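Local coordinates for protein endonuclease NucS (Thermococcus kodakarensis KOD1, PDB 5GKE) that acts as a mismatch restriction endonuclease that binds double-stranded DNA as a dimer and cuts it, probably with the help of magnesium, at residues E15-L20 and E110-V115; R54-K59 and F64-S69; V93-R98 and T104-L109; R155-G160 and A165-D170. The protein carries 1 engineered substitution. One frame throughout, in Å; residues are numbered along the deposited sequence.

Contact 1: E15-L20 and E110-V115; sequences EELVSL and EEVYMV
L17 lies slantwise over V112, with its CD2 3.8 Å from CG2 of the valine. The second methyl of this leucine, CD1, hangs over both branches of V112 and also comes 4.2 Å from CB of V115. The CB of L17 is not aimed at the strand; placing CG opposite the backbone N (chi1 -176°) swings the forked end across the gap. L20, one turn further along helix 14-27, does direct its CB toward the strand. Its CD1 is 3.7 Å from CG1 of V115, while L20 CB rests 3.9 Å from V115 CG2, so the leucine spans both prongs of the valine fork. Between V112 and V115 the chain turns a corner in a classic beta bulge, where Y113 and M114 both face F34, and both valines end up directed at the helix. In this way the N-terminal helix is laid against strand 111-118 of the PH-like domain; L86 flanks L17, and P12 touches both valines. No hydrogen bond or charge pair crosses between the segments: only aliphatic carbons of the leucines and valines meet. The contact is purely apolar, so it probably depends on close fit and on shutting out water.

Contact 2: R54-K59 and F64-S69; sequences RVIIVK and FLIHQS
F64 lays one face of its ring against V58, whose CG2 sits 4.0 Å from the ring centroid in a CH-pi contact. With CG anti to the backbone N (chi1 -164°), the ring also lies alongside I56, its CE2 3.8 Å from I56 CG2. A serine in place of F64 would probably leave both of these methyl groups without their aromatic partner and open a gap on that face of the sheet. L65 turns to the other face with I57, and the two exchange a pair of backbone bonds: I57 N to L65 O at 2.7 Å and L65 N to I57 O at 2.8 Å. This is the ladder of an antiparallel beta hairpin, strands 52-58 and 64-67 of the PH-like domain, and L65 and H67 pack against H67 and L65 of the second subunit. I66 returns to the side of F64, setting its CG1 4.1 Å from CG1 of I56 and its CG2 against CB of R54. H67 and V55 make the next hydrogen-bonded pair, H67 N reaching V55 O at 2.8 Å and almost straight (171°). Q68 then runs beside R54, amide and guanidinium planes 63° apart. Their polar ends converge on D122 of the second subunit: R54 NE makes a salt bridge with its OD1, and Q68 NE2 donates a hydrogen bond to that same oxygen.

Contact 3: V93-R98 and T104-L109; sequences VLVSIR and TLEVEL
Strands 92-98 and 103-109 form an antiparallel hairpin in the PH-like domain, and it is tied most regularly where L94 faces V107. V107 N gives a nearly straight bond (175°) to L94 O at 2.7 Å, and L94 N returns one to V107 O at 2.8 Å. The same pair brings L94 CB within 4.0 Å of V107 CB, while L94 CD1 crosses to CD1 of L109 on this buried face. V93 occupies the other face and straddles its neighbours: CG1, anti to the backbone N (chi1 176°), reaches to 4.2 Å from E106 CB, and CG2 packs 4.0 Å from CA of E108. The carboxylates have other partners: E106 OE2 makes a salt bridge with R89 and E108 OE2 a hydrogen bond with N91. Cutting V93 back to an alanine removes both methyls and would probably open a gap beside the CB of E106 and the backbone of E108. The ladder is irregular at V95 and S96, where S96 has a positive phi (60°); L105 N bonds S96 O at 3.2 Å, whereas the placing of V95 O is doubtful. The side chain of L105 packs on a guanine base of the bound DNA, which puts this hairpin at the nucleic-acid surface. Next to the hairpin's loop, I97 and T104 run alongside each other, I97 CG1 3.5 Å from T104 CG2.

Contact 4: R155-G160 and A165-D170; sequences REKAIG and AVLGRD. Engineered in segment 165-170: A165 (natural residue Asp).
R155 and E156 meet A165 on the hairpin of strands 151-158 and 163-169, in the mixed sheet of the C-terminal PD-(D/E)XK nuclease domain. Hydrogen bonding across the segments rests on one carbonyl. E156 N donates to A165 O at 2.8 Å, coming in 33° out of the carbonyl plane, and CA of R155 adds a CA-H...O contact 3.1 Å from the same oxygen. E156 and K157 both face V164 in a G1 beta bulge, and E156 takes the left-handed backbone conformation of its first position.

The charged side chains do little across the contact. R155 passes only its CB and CG near A165 O, and its guanidinium goes on to a cation-pi contact with F140 of helix 132-141. E156 starts out directed away from the partner segment but bends at chi2 (-71°), which brings OE2 to 4.1 Å from CA of A165. A165 is an engineered alanine in place of the natural aspartate; its side chain lies about 4 Å (nearest atoms) from the magnesium ion bound at E179 and Q192. In this nuclease family an aspartate at such a place is usually a metal ligand, and the alanine has no carboxylate to offer.

Apolar contact is limited to CG of K157, 4.4 Å from CD2 of L167; the L167 side chain also packs on L200 of helix 187-204. The lysine tip instead curls back on its own strand, K157 NZ bonding A158 O at 2.8 Å.

How the contacts relate
Contacts 1, 2 and 3 all reach the same antiparallel sheet in the N-terminal part of the chain, their centres 12 to 15 Å apart. Contact 1 closes a long loop of chain within which the hairpins of contact 2 and then contact 3 are nested. Contacts 2 and 3 touch through F64, I56 and I66 on one side and L94, S96, L105 and V107 on the other; L17 meets L109 to join contact 1 to contact 3. Contact 4 comes last, in the nuclease domain, with its centre 42 to 55 Å from the others. The N-terminal domain supplies subunit pairing and a DNA contact, and the C-terminal one holds the magnesium, also close to the DNA.

Contact 1: E15-L20 and E110-V115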
loop_
_atom_site.group_PDB
_atom_site.type_symbol
_atom_site.label_atom_id
_atom_site.label_comp_id
_atom_site.label_asym_id
_atom_site.label_seq_id
_atom_site.Cartn_x
_atom_site.Cartn_y
_atom_site.Cartn_z
ATOM N N GLU A 15 33.157 14.729 -3.656
ATOM C CA GLU A 15 33.958 13.550 -3.372
ATOM C C GLU A 15 33.511 12.949 -2.037
ATOM O O GLU A 15 33.527 11.729 -1.851
ATOM C CB GLU A 15 35.466 13.893 -3.375
ATOM C CG GLU A 15 35.870 15.263 -2.773
ATOM C CD GLU A 15 35.602 16.498 -3.664
ATOM O OE1 GLU A 15 34.981 16.381 -4.743
ATOM O OE2 GLU A 15 36.031 17.607 -3.260
ATOM N N GLU A 16 33.089 13.815 -1.115
ATOM C CA GLU A 16 32.505 13.367 0.143
ATOM C C GLU A 16 31.195 12.600 -0.128
ATOM O O GLU A 16 31.012 11.466 0.347
ATOM C CB GLU A 16 32.275 14.566 1.077
ATOM C CG GLU A 16 33.480 14.877 1.975
ATOM C CD GLU A 16 33.383 16.203 2.725
ATOM O OE1 GLU A 16 32.631 17.100 2.294
ATOM O OE2 GLU A 16 34.081 16.356 3.749
ATOM N N LEU A 17 30.307 13.210 -0.919
ATOM C CA LEU A 17 29.057 12.565 -1.353
ATOM C C LEU A 17 29.308 11.199 -1.969
ATOM O O LEU A 17 28.708 10.198 -1.557
ATOM C CB LEU A 17 28.316 13.448 -2.359
ATOM C CG LEU A 17 26.949 12.972 -2.844
ATOM C CD1 LEU A 17 26.030 12.740 -1.670
ATOM C CD2 LEU A 17 26.362 14.016 -3.767
ATOM N N VAL A 18 30.215 11.167 -2.944
ATOM C CA VAL A 18 30.530 9.943 -3.679
ATOM C C VAL A 18 31.063 8.862 -2.764
ATOM O O VAL A 18 30.621 7.702 -2.799
ATOM C CB VAL A 18 31.563 10.215 -4.792
ATOM C CG1 VAL A 18 32.024 8.910 -5.428
ATOM C CG2 VAL A 18 30.976 11.149 -5.840
ATOM N N SER A 19 32.010 9.261 -1.927
ATOM C CA SER A 19 32.653 8.352 -0.997
ATOM C C SER A 19 31.649 7.639 -0.088
ATOM O O SER A 19 31.704 6.415 0.068
ATOM C CB SER A 19 33.688 9.122 -0.157
ATOM O OG SER A 19 34.251 8.283 0.838
ATOM N N LEU A 20 30.726 8.401 0.498
ATOM C CA LEU A 20 29.735 7.828 1.420
ATOM C C LEU A 20 28.685 6.987 0.738
ATOM O O LEU A 20 28.330 5.914 1.226
ATOM C CB LEU A 20 29.040 8.922 2.208
ATOM C CG LEU A 20 29.853 9.370 3.427
ATOM C CD1 LEU A 20 29.041 10.315 4.305
ATOM C CD2 LEU A 20 30.260 8.153 4.207
ATOM N N GLU A 110 20.503 18.664 -6.242
ATOM C CA GLU A 110 20.893 20.040 -6.510
ATOM C C GLU A 110 21.742 20.614 -5.386
ATOM O O GLU A 110 22.711 21.316 -5.641
ATOM C CB GLU A 110 19.660 20.903 -6.730
ATOM C CG GLU A 110 18.853 20.464 -7.921
ATOM C CD GLU A 110 17.594 21.273 -8.095
ATOM O OE1 GLU A 110 16.850 21.438 -7.097
ATOM O OE2 GLU A 110 17.361 21.747 -9.231
ATOM N N GLU A 111 21.338 20.356 -4.147
ATOM C CA GLU A 111 22.169 20.651 -2.987
ATOM C C GLU A 111 22.035 19.581 -1.916
ATOM O O GLU A 111 20.954 19.350 -1.394
ATOM C CB GLU A 111 21.798 22.014 -2.412
ATOM C CG GLU A 111 22.623 22.428 -1.212
ATOM C CD GLU A 111 22.333 23.858 -0.796
ATOM O OE1 GLU A 111 21.488 24.508 -1.458
ATOM O OE2 GLU A 111 22.947 24.334 0.186
ATOM N N VAL A 112 23.127 18.947 -1.543
ATOM C CA VAL A 112 23.004 17.918 -0.530
ATOM C C VAL A 112 23.297 18.503 0.854
ATOM O O VAL A 112 24.429 18.856 1.156
ATOM C CB VAL A 112 23.945 16.739 -0.831
ATOM C CG1 VAL A 112 23.912 15.722 0.305
ATOM C CG2 VAL A 112 23.581 16.099 -2.181
ATOM N N TYR A 113 22.274 18.602 1.695
ATOM C CA TYR A 113 22.445 19.175 3.032
ATOM C C TYR A 113 23.090 18.186 3.986
ATOM O O TYR A 113 23.842 18.558 4.883
ATOM C CB TYR A 113 21.109 19.615 3.621
ATOM C CG TYR A 113 20.257 20.478 2.724
ATOM C CD1 TYR A 113 20.657 21.767 2.378
ATOM C CD2 TYR A 113 19.028 20.019 2.249
ATOM C CE1 TYR A 113 19.868 22.569 1.560
ATOM C CE2 TYR A 113 18.237 20.817 1.436
ATOM C CZ TYR A 113 18.659 22.088 1.098
ATOM O OH TYR A 113 17.877 22.879 0.296
ATOM N N MET A 114 22.758 16.920 3.827
ATOM C CA MET A 114 23.383 15.902 4.651
ATOM C C MET A 114 23.432 14.581 3.900
ATOM O O MET A 114 22.541 14.279 3.105
ATOM C CB MET A 114 22.629 15.743 5.976
ATOM C CG MET A 114 23.357 14.884 6.993
ATOM S SD MET A 114 22.271 14.287 8.304
ATOM C CE MET A 114 21.603 12.830 7.478
ATOM N N VAL A 115 24.480 13.808 4.150
ATOM C CA VAL A 115 24.548 12.425 3.708
ATOM C C VAL A 115 24.999 11.590 4.895
ATOM O O VAL A 115 25.820 12.024 5.693
ATOM C CB VAL A 115 25.506 12.240 2.503
ATOM C CG1 VAL A 115 26.864 12.849 2.789
ATOM C CG2 VAL A 115 25.655 10.775 2.165
#

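Contact 2: R54-K59 and F64-S69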
loop_
_atom_site.group_PDB
_atom_site.type_symbol
_atom_site.label_atom_id
_atom_site.label_comp_id
_atom_site.label_asym_id
_atom_site.label_seq_id
_atom_site.Cartn_x
_atom_site.Cartn_y
_atom_site.Cartn_z
ATOM N N ARG A 54 13.824 16.978 0.336
ATOM C CA ARG A 54 13.285 15.679 0.699
ATOM C C ARG A 54 14.305 14.841 1.451
ATOM O O ARG A 54 15.509 15.081 1.390
ATOM C CB ARG A 54 12.807 14.910 -0.554
ATOM C CG ARG A 54 11.576 15.495 -1.213
ATOM C CD ARG A 54 11.921 16.202 -2.514
ATOM N NE ARG A 54 10.881 17.145 -2.912
ATOM C CZ ARG A 54 10.796 17.718 -4.111
ATOM N NH1 ARG A 54 11.683 17.415 -5.049
ATOM N NH2 ARG A 54 9.812 18.579 -4.379
ATOM N N VAL A 55 13.786 13.857 2.170
ATOM C CA VAL A 55 14.580 12.790 2.728
ATOM C C VAL A 55 14.618 11.641 1.737
ATOM O O VAL A 55 13.575 11.192 1.266
ATOM C CB VAL A 55 14.003 12.282 4.039
ATOM C CG1 VAL A 55 14.833 11.122 4.532
ATOM C CG2 VAL A 55 13.928 13.420 5.062
ATOM N N ILE A 56 15.822 11.167 1.443
ATOM C CA ILE A 56 16.042 10.093 0.489
ATOM C C ILE A 56 16.668 8.909 1.204
ATOM O O ILE A 56 17.632 9.068 1.943
ATOM C CB ILE A 56 16.947 10.562 -0.659
ATOM C CG1 ILE A 56 16.233 11.656 -1.459
ATOM C CG2 ILE A 56 17.342 9.393 -1.546
ATOM C CD1 ILE A 56 17.162 12.575 -2.235
ATOM N N ILE A 57 16.101 7.727 1.022
ATOM C CA ILE A 57 16.636 6.543 1.679
ATOM C C ILE A 57 16.911 5.442 0.678
ATOM O O ILE A 57 16.072 5.144 -0.172
ATOM C CB ILE A 57 15.689 6.013 2.757
ATOM C CG1 ILE A 57 15.617 7.003 3.923
ATOM C CG2 ILE A 57 16.135 4.641 3.257
ATOM C CD1 ILE A 57 14.651 6.584 4.982
ATOM N N VAL A 58 18.104 4.864 0.763
ATOM C CA VAL A 58 18.419 3.673 -0.006
ATOM C C VAL A 58 18.793 2.548 0.939
ATOM O O VAL A 58 19.750 2.653 1.696
ATOM C CB VAL A 58 19.552 3.925 -1.014
ATOM C CG1 VAL A 58 19.780 2.683 -1.886
ATOM C CG2 VAL A 58 19.211 5.127 -1.870
ATOM N N LYS A 59 17.993 1.493 0.917
ATOM C CA LYS A 59 18.237 0.305 1.697
ATOM C C LYS A 59 19.148 -0.670 0.945
ATOM O O LYS A 59 19.152 -0.696 -0.282
ATOM C CB LYS A 59 16.910 -0.376 2.033
ATOM C CG LYS A 59 15.884 0.517 2.671
ATOM C CD LYS A 59 14.785 -0.306 3.300
ATOM C CE LYS A 59 13.761 0.564 3.990
ATOM N NZ LYS A 59 12.770 -0.277 4.702
ATOM N N PHE A 64 14.264 2.028 -2.373
ATOM C CA PHE A 64 14.664 3.385 -2.657
ATOM C C PHE A 64 13.454 4.225 -2.317
ATOM O O PHE A 64 12.403 4.016 -2.917
ATOM C CB PHE A 64 15.055 3.540 -4.137
ATOM C CG PHE A 64 15.822 4.796 -4.440
ATOM C CD1 PHE A 64 17.053 4.734 -5.053
ATOM C CD2 PHE A 64 15.330 6.032 -4.085
ATOM C CE1 PHE A 64 17.766 5.885 -5.314
ATOM C CE2 PHE A 64 16.044 7.184 -4.342
ATOM C CZ PHE A 64 17.259 7.116 -4.951
ATOM N N LEU A 65 13.584 5.147 -1.359
ATOM C CA LEU A 65 12.449 5.977 -0.929
ATOM C C LEU A 65 12.768 7.459 -0.966
ATOM O O LEU A 65 13.786 7.894 -0.434
ATOM C CB LEU A 65 12.009 5.613 0.487
ATOM C CG LEU A 65 11.884 4.136 0.844
ATOM C CD1 LEU A 65 11.548 3.996 2.305
ATOM C CD2 LEU A 65 10.824 3.480 0.004
ATOM N N ILE A 66 11.899 8.233 -1.597
ATOM C CA ILE A 66 11.948 9.689 -1.491
ATOM C C ILE A 66 10.727 10.200 -0.698
ATOM O O ILE A 66 9.572 9.971 -1.085
ATOM C CB ILE A 66 11.980 10.371 -2.875
ATOM C CG1 ILE A 66 13.236 9.978 -3.661
ATOM C CG2 ILE A 66 11.916 11.885 -2.721
ATOM C CD1 ILE A 66 13.053 8.821 -4.566
ATOM N N HIS A 67 10.977 10.888 0.411
ATOM C CA HIS A 67 9.884 11.359 1.264
ATOM C C HIS A 67 9.820 12.865 1.316
ATOM O O HIS A 67 10.836 13.530 1.535
ATOM C CB HIS A 67 10.017 10.831 2.686
ATOM C CG HIS A 67 9.438 9.469 2.898
ATOM N ND1 HIS A 67 8.083 9.256 3.073
ATOM C CD2 HIS A 67 10.025 8.258 3.002
ATOM C CE1 HIS A 67 7.868 7.969 3.257
ATOM N NE2 HIS A 67 9.028 7.334 3.221
ATOM N N GLN A 68 8.621 13.400 1.104
ATOM C CA GLN A 68 8.365 14.800 1.373
ATOM C C GLN A 68 7.990 14.951 2.841
ATOM O O GLN A 68 7.922 13.955 3.563
ATOM C CB GLN A 68 7.276 15.320 0.464
ATOM C CG GLN A 68 7.635 15.128 -0.966
ATOM C CD GLN A 68 6.589 15.674 -1.901
ATOM O OE1 GLN A 68 5.488 15.124 -2.013
ATOM N NE2 GLN A 68 6.926 16.760 -2.591
ATOM N N SER A 69 7.748 16.177 3.292
ATOM C CA SER A 69 7.472 16.387 4.720
ATOM C C SER A 69 6.015 16.062 5.066
ATOM O O SER A 69 5.606 16.145 6.218
ATOM C CB SER A 69 7.809 17.814 5.125
ATOM O OG SER A 69 7.322 18.712 4.148
#

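Contact 3: V93-R98 and T104-L109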
loop_
_atom_site.group_PDB
_atom_site.type_symbol
_atom_site.label_atom_id
_atom_site.label_comp_id
_atom_site.label_asym_id
_atom_site.label_seq_id
_atom_site.Cartn_x
_atom_site.Cartn_y
_atom_site.Cartn_z
ATOM N N VAL A 93 23.584 12.553 -9.606
ATOM C CA VAL A 93 22.253 12.003 -9.839
ATOM C C VAL A 93 22.217 10.566 -9.357
ATOM O O VAL A 93 23.048 9.747 -9.760
ATOM C CB VAL A 93 21.855 12.083 -11.335
ATOM C CG1 VAL A 93 20.518 11.418 -11.582
ATOM C CG2 VAL A 93 21.804 13.527 -11.783
ATOM N N LEU A 94 21.294 10.288 -8.441
ATOM C CA LEU A 94 21.012 8.926 -7.994
ATOM C C LEU A 94 20.098 8.229 -9.010
ATOM O O LEU A 94 19.081 8.798 -9.397
ATOM C CB LEU A 94 20.353 8.956 -6.626
ATOM C CG LEU A 94 21.146 8.638 -5.365
ATOM C CD1 LEU A 94 22.560 9.125 -5.438
ATOM C CD2 LEU A 94 20.430 9.233 -4.179
ATOM N N VAL A 95 20.432 7.013 -9.441
ATOM C CA VAL A 95 19.703 6.459 -10.573
ATOM C C VAL A 95 18.781 5.268 -10.277
ATOM O O VAL A 95 17.625 5.334 -10.659
ATOM C CB VAL A 95 20.643 6.138 -11.732
ATOM C CG1 VAL A 95 19.919 5.356 -12.797
ATOM C CG2 VAL A 95 21.101 7.453 -12.354
ATOM N N SER A 96 19.225 4.152 -9.725
ATOM C CA SER A 96 18.193 3.111 -9.430
ATOM C C SER A 96 17.366 2.557 -10.631
ATOM O O SER A 96 16.283 3.063 -10.960
ATOM C CB SER A 96 17.204 3.595 -8.372
ATOM O OG SER A 96 16.385 2.514 -7.962
ATOM N N ILE A 97 17.938 1.591 -11.336
ATOM C CA ILE A 97 17.249 0.875 -12.407
ATOM C C ILE A 97 16.576 -0.417 -11.919
ATOM O O ILE A 97 17.100 -1.128 -11.069
ATOM C CB ILE A 97 18.239 0.546 -13.540
ATOM C CG1 ILE A 97 18.599 1.828 -14.291
ATOM C CG2 ILE A 97 17.678 -0.504 -14.489
ATOM C CD1 ILE A 97 19.775 1.683 -15.248
ATOM N N ARG A 98 15.399 -0.715 -12.451
ATOM C CA ARG A 98 14.732 -1.967 -12.134
ATOM C C ARG A 98 14.514 -2.753 -13.419
ATOM O O ARG A 98 14.234 -2.188 -14.503
ATOM C CB ARG A 98 13.410 -1.695 -11.422
ATOM C CG ARG A 98 12.761 -2.873 -10.763
ATOM C CD ARG A 98 11.455 -2.423 -10.108
ATOM N NE ARG A 98 10.608 -3.555 -9.723
ATOM C CZ ARG A 98 9.280 -3.508 -9.678
ATOM N NH1 ARG A 98 8.660 -2.384 -9.998
ATOM N NH2 ARG A 98 8.569 -4.573 -9.310
ATOM N N THR A 104 13.100 3.210 -14.299
ATOM C CA THR A 104 14.196 4.041 -13.826
ATOM C C THR A 104 13.677 5.178 -12.957
ATOM O O THR A 104 12.647 5.785 -13.254
ATOM C CB THR A 104 15.034 4.629 -14.980
ATOM O OG1 THR A 104 14.171 5.219 -15.956
ATOM C CG2 THR A 104 15.853 3.558 -15.633
ATOM N N LEU A 105 14.399 5.442 -11.870
ATOM C CA LEU A 105 14.083 6.530 -10.961
ATOM C C LEU A 105 15.260 7.501 -10.882
ATOM O O LEU A 105 16.275 7.173 -10.342
ATOM C CB LEU A 105 13.756 5.961 -9.570
ATOM C CG LEU A 105 13.326 6.956 -8.498
ATOM C CD1 LEU A 105 12.175 7.789 -9.028
ATOM C CD2 LEU A 105 12.920 6.238 -7.224
ATOM N N GLU A 106 15.151 8.712 -11.391
ATOM C CA GLU A 106 16.326 9.579 -11.324
ATOM C C GLU A 106 16.181 10.660 -10.271
ATOM O O GLU A 106 15.209 11.432 -10.289
ATOM C CB GLU A 106 16.601 10.219 -12.683
ATOM C CG GLU A 106 17.287 9.298 -13.658
ATOM C CD GLU A 106 17.668 9.996 -14.941
ATOM O OE1 GLU A 106 17.008 10.999 -15.292
ATOM O OE2 GLU A 106 18.629 9.544 -15.599
ATOM N N VAL A 107 17.141 10.728 -9.350
ATOM C CA VAL A 107 17.114 11.814 -8.373
ATOM C C VAL A 107 18.295 12.746 -8.568
ATOM O O VAL A 107 19.436 12.409 -8.234
ATOM C CB VAL A 107 17.119 11.302 -6.927
ATOM C CG1 VAL A 107 17.032 12.473 -5.963
ATOM C CG2 VAL A 107 15.973 10.356 -6.699
ATOM N N GLU A 108 17.999 13.934 -9.089
ATOM C CA GLU A 108 19.002 14.956 -9.309
ATOM C C GLU A 108 19.278 15.693 -8.009
ATOM O O GLU A 108 18.399 16.366 -7.477
ATOM C CB GLU A 108 18.533 15.939 -10.376
ATOM C CG GLU A 108 19.610 16.932 -10.800
ATOM C CD GLU A 108 19.084 18.057 -11.686
ATOM O OE1 GLU A 108 17.976 17.915 -12.256
ATOM O OE2 GLU A 108 19.787 19.087 -11.805
ATOM N N LEU A 109 20.503 15.613 -7.508
ATOM C CA LEU A 109 20.802 16.261 -6.240
ATOM C C LEU A 109 21.325 17.659 -6.513
ATOM O O LEU A 109 22.454 17.826 -6.958
ATOM C CB LEU A 109 21.823 15.442 -5.466
ATOM C CG LEU A 109 21.400 13.998 -5.220
ATOM C CD1 LEU A 109 22.558 13.181 -4.671
ATOM C CD2 LEU A 109 20.239 13.973 -4.251
#

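Contact 4: R155-G160 and A165-D170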
loop_
_atom_site.group_PDB
_atom_site.type_symbol
_atom_site.label_atom_id
_atom_site.label_comp_id
_atom_site.label_asym_id
_atom_site.label_seq_id
_atom_site.Cartn_x
_atom_site.Cartn_y
_atom_site.Cartn_z
ATOM N N ARG A 155 -8.503 -24.405 4.054
ATOM C CA ARG A 155 -8.104 -23.023 4.234
ATOM C C ARG A 155 -7.258 -22.602 3.022
ATOM O O ARG A 155 -6.360 -23.333 2.612
ATOM C CB ARG A 155 -7.328 -22.871 5.549
ATOM C CG ARG A 155 -6.648 -21.529 5.761
ATOM C CD ARG A 155 -5.874 -21.491 7.089
ATOM N NE ARG A 155 -5.712 -22.823 7.685
ATOM C CZ ARG A 155 -5.258 -23.050 8.918
ATOM N NH1 ARG A 155 -4.909 -22.033 9.694
ATOM N NH2 ARG A 155 -5.146 -24.293 9.375
ATOM N N GLU A 156 -7.549 -21.434 2.454
ATOM C CA GLU A 156 -6.881 -20.955 1.235
ATOM C C GLU A 156 -6.927 -21.996 0.124
ATOM O O GLU A 156 -5.899 -22.346 -0.453
ATOM C CB GLU A 156 -5.429 -20.561 1.511
ATOM C CG GLU A 156 -5.252 -19.416 2.513
ATOM C CD GLU A 156 -5.694 -18.068 1.961
ATOM O OE1 GLU A 156 -5.046 -17.562 1.015
ATOM O OE2 GLU A 156 -6.678 -17.505 2.491
ATOM N N LYS A 157 -8.131 -22.479 -0.159
ATOM C CA LYS A 157 -8.369 -23.535 -1.136
ATOM C C LYS A 157 -8.651 -22.989 -2.525
ATOM O O LYS A 157 -9.670 -22.326 -2.749
ATOM C CB LYS A 157 -9.558 -24.409 -0.703
ATOM C CG LYS A 157 -9.817 -25.619 -1.606
ATOM C CD LYS A 157 -8.646 -26.590 -1.530
ATOM C CE LYS A 157 -8.779 -27.732 -2.504
ATOM N NZ LYS A 157 -8.380 -27.391 -3.917
ATOM N N ALA A 158 -7.775 -23.298 -3.469
ATOM C CA ALA A 158 -8.072 -22.942 -4.835
ATOM C C ALA A 158 -9.247 -23.796 -5.291
ATOM O O ALA A 158 -9.195 -25.021 -5.265
ATOM C CB ALA A 158 -6.865 -23.151 -5.727
ATOM N N ILE A 159 -10.325 -23.117 -5.650
ATOM C CA ILE A 159 -11.399 -23.707 -6.412
ATOM C C ILE A 159 -11.022 -23.352 -7.833
ATOM O O ILE A 159 -9.908 -22.884 -8.072
ATOM C CB ILE A 159 -12.771 -23.181 -6.002
ATOM C CG1 ILE A 159 -12.872 -21.666 -6.235
ATOM C CG2 ILE A 159 -12.995 -23.511 -4.548
ATOM C CD1 ILE A 159 -14.205 -21.038 -5.794
ATOM N N GLY A 160 -11.907 -23.565 -8.780
ATOM C CA GLY A 160 -11.482 -23.446 -10.163
ATOM C C GLY A 160 -10.968 -22.064 -10.516
ATOM O O GLY A 160 -9.884 -21.875 -11.066
ATOM N N ALA A 165 -11.336 -18.636 1.328
ATOM C CA ALA A 165 -10.672 -18.494 2.629
ATOM C C ALA A 165 -10.819 -19.777 3.452
ATOM O O ALA A 165 -9.835 -20.431 3.801
ATOM C CB ALA A 165 -11.242 -17.287 3.406
ATOM N N VAL A 166 -12.056 -20.112 3.785
ATOM C CA VAL A 166 -12.355 -21.349 4.477
ATOM C C VAL A 166 -13.503 -22.086 3.766
ATOM O O VAL A 166 -14.497 -21.490 3.333
ATOM C CB VAL A 166 -12.703 -21.079 5.950
ATOM C CG1 VAL A 166 -13.171 -22.354 6.646
ATOM C CG2 VAL A 166 -11.490 -20.477 6.663
ATOM N N LEU A 167 -13.339 -23.391 3.610
ATOM C CA LEU A 167 -14.349 -24.195 2.952
ATOM C C LEU A 167 -14.720 -25.361 3.860
ATOM O O LEU A 167 -13.849 -25.996 4.454
ATOM C CB LEU A 167 -13.840 -24.671 1.596
ATOM C CG LEU A 167 -14.827 -25.275 0.598
ATOM C CD1 LEU A 167 -15.930 -24.305 0.261
ATOM C CD2 LEU A 167 -14.076 -25.676 -0.649
ATOM N N GLY A 168 -16.015 -25.640 3.970
ATOM C CA GLY A 168 -16.495 -26.656 4.890
ATOM C C GLY A 168 -17.914 -27.112 4.617
ATOM O O GLY A 168 -18.454 -26.903 3.517
ATOM N N ARG A 169 -18.506 -27.778 5.605
ATOM C CA ARG A 169 -19.903 -28.195 5.521
ATOM C C ARG A 169 -20.668 -27.762 6.763
ATOM O O ARG A 169 -20.075 -27.552 7.823
ATOM C CB ARG A 169 -20.028 -29.716 5.363
ATOM C CG ARG A 169 -18.804 -30.429 4.817
ATOM C CD ARG A 169 -19.042 -31.935 4.693
ATOM N NE ARG A 169 -20.027 -32.263 3.654
ATOM C CZ ARG A 169 -21.303 -32.579 3.883
ATOM N NH1 ARG A 169 -21.779 -32.621 5.122
ATOM N NH2 ARG A 169 -22.104 -32.857 2.869
ATOM N N ASP A 170 -21.984 -27.634 6.632
ATOM C CA ASP A 170 -22.827 -27.455 7.799
ATOM C C ASP A 170 -23.498 -28.779 8.183
ATOM O O ASP A 170 -23.380 -29.787 7.477
ATOM C CB ASP A 170 -23.878 -26.361 7.555
ATOM C CG ASP A 170 -24.826 -26.679 6.395
ATOM O OD1 ASP A 170 -25.602 -25.783 6.003
ATOM O OD2 ASP A 170 -24.809 -27.809 5.866
#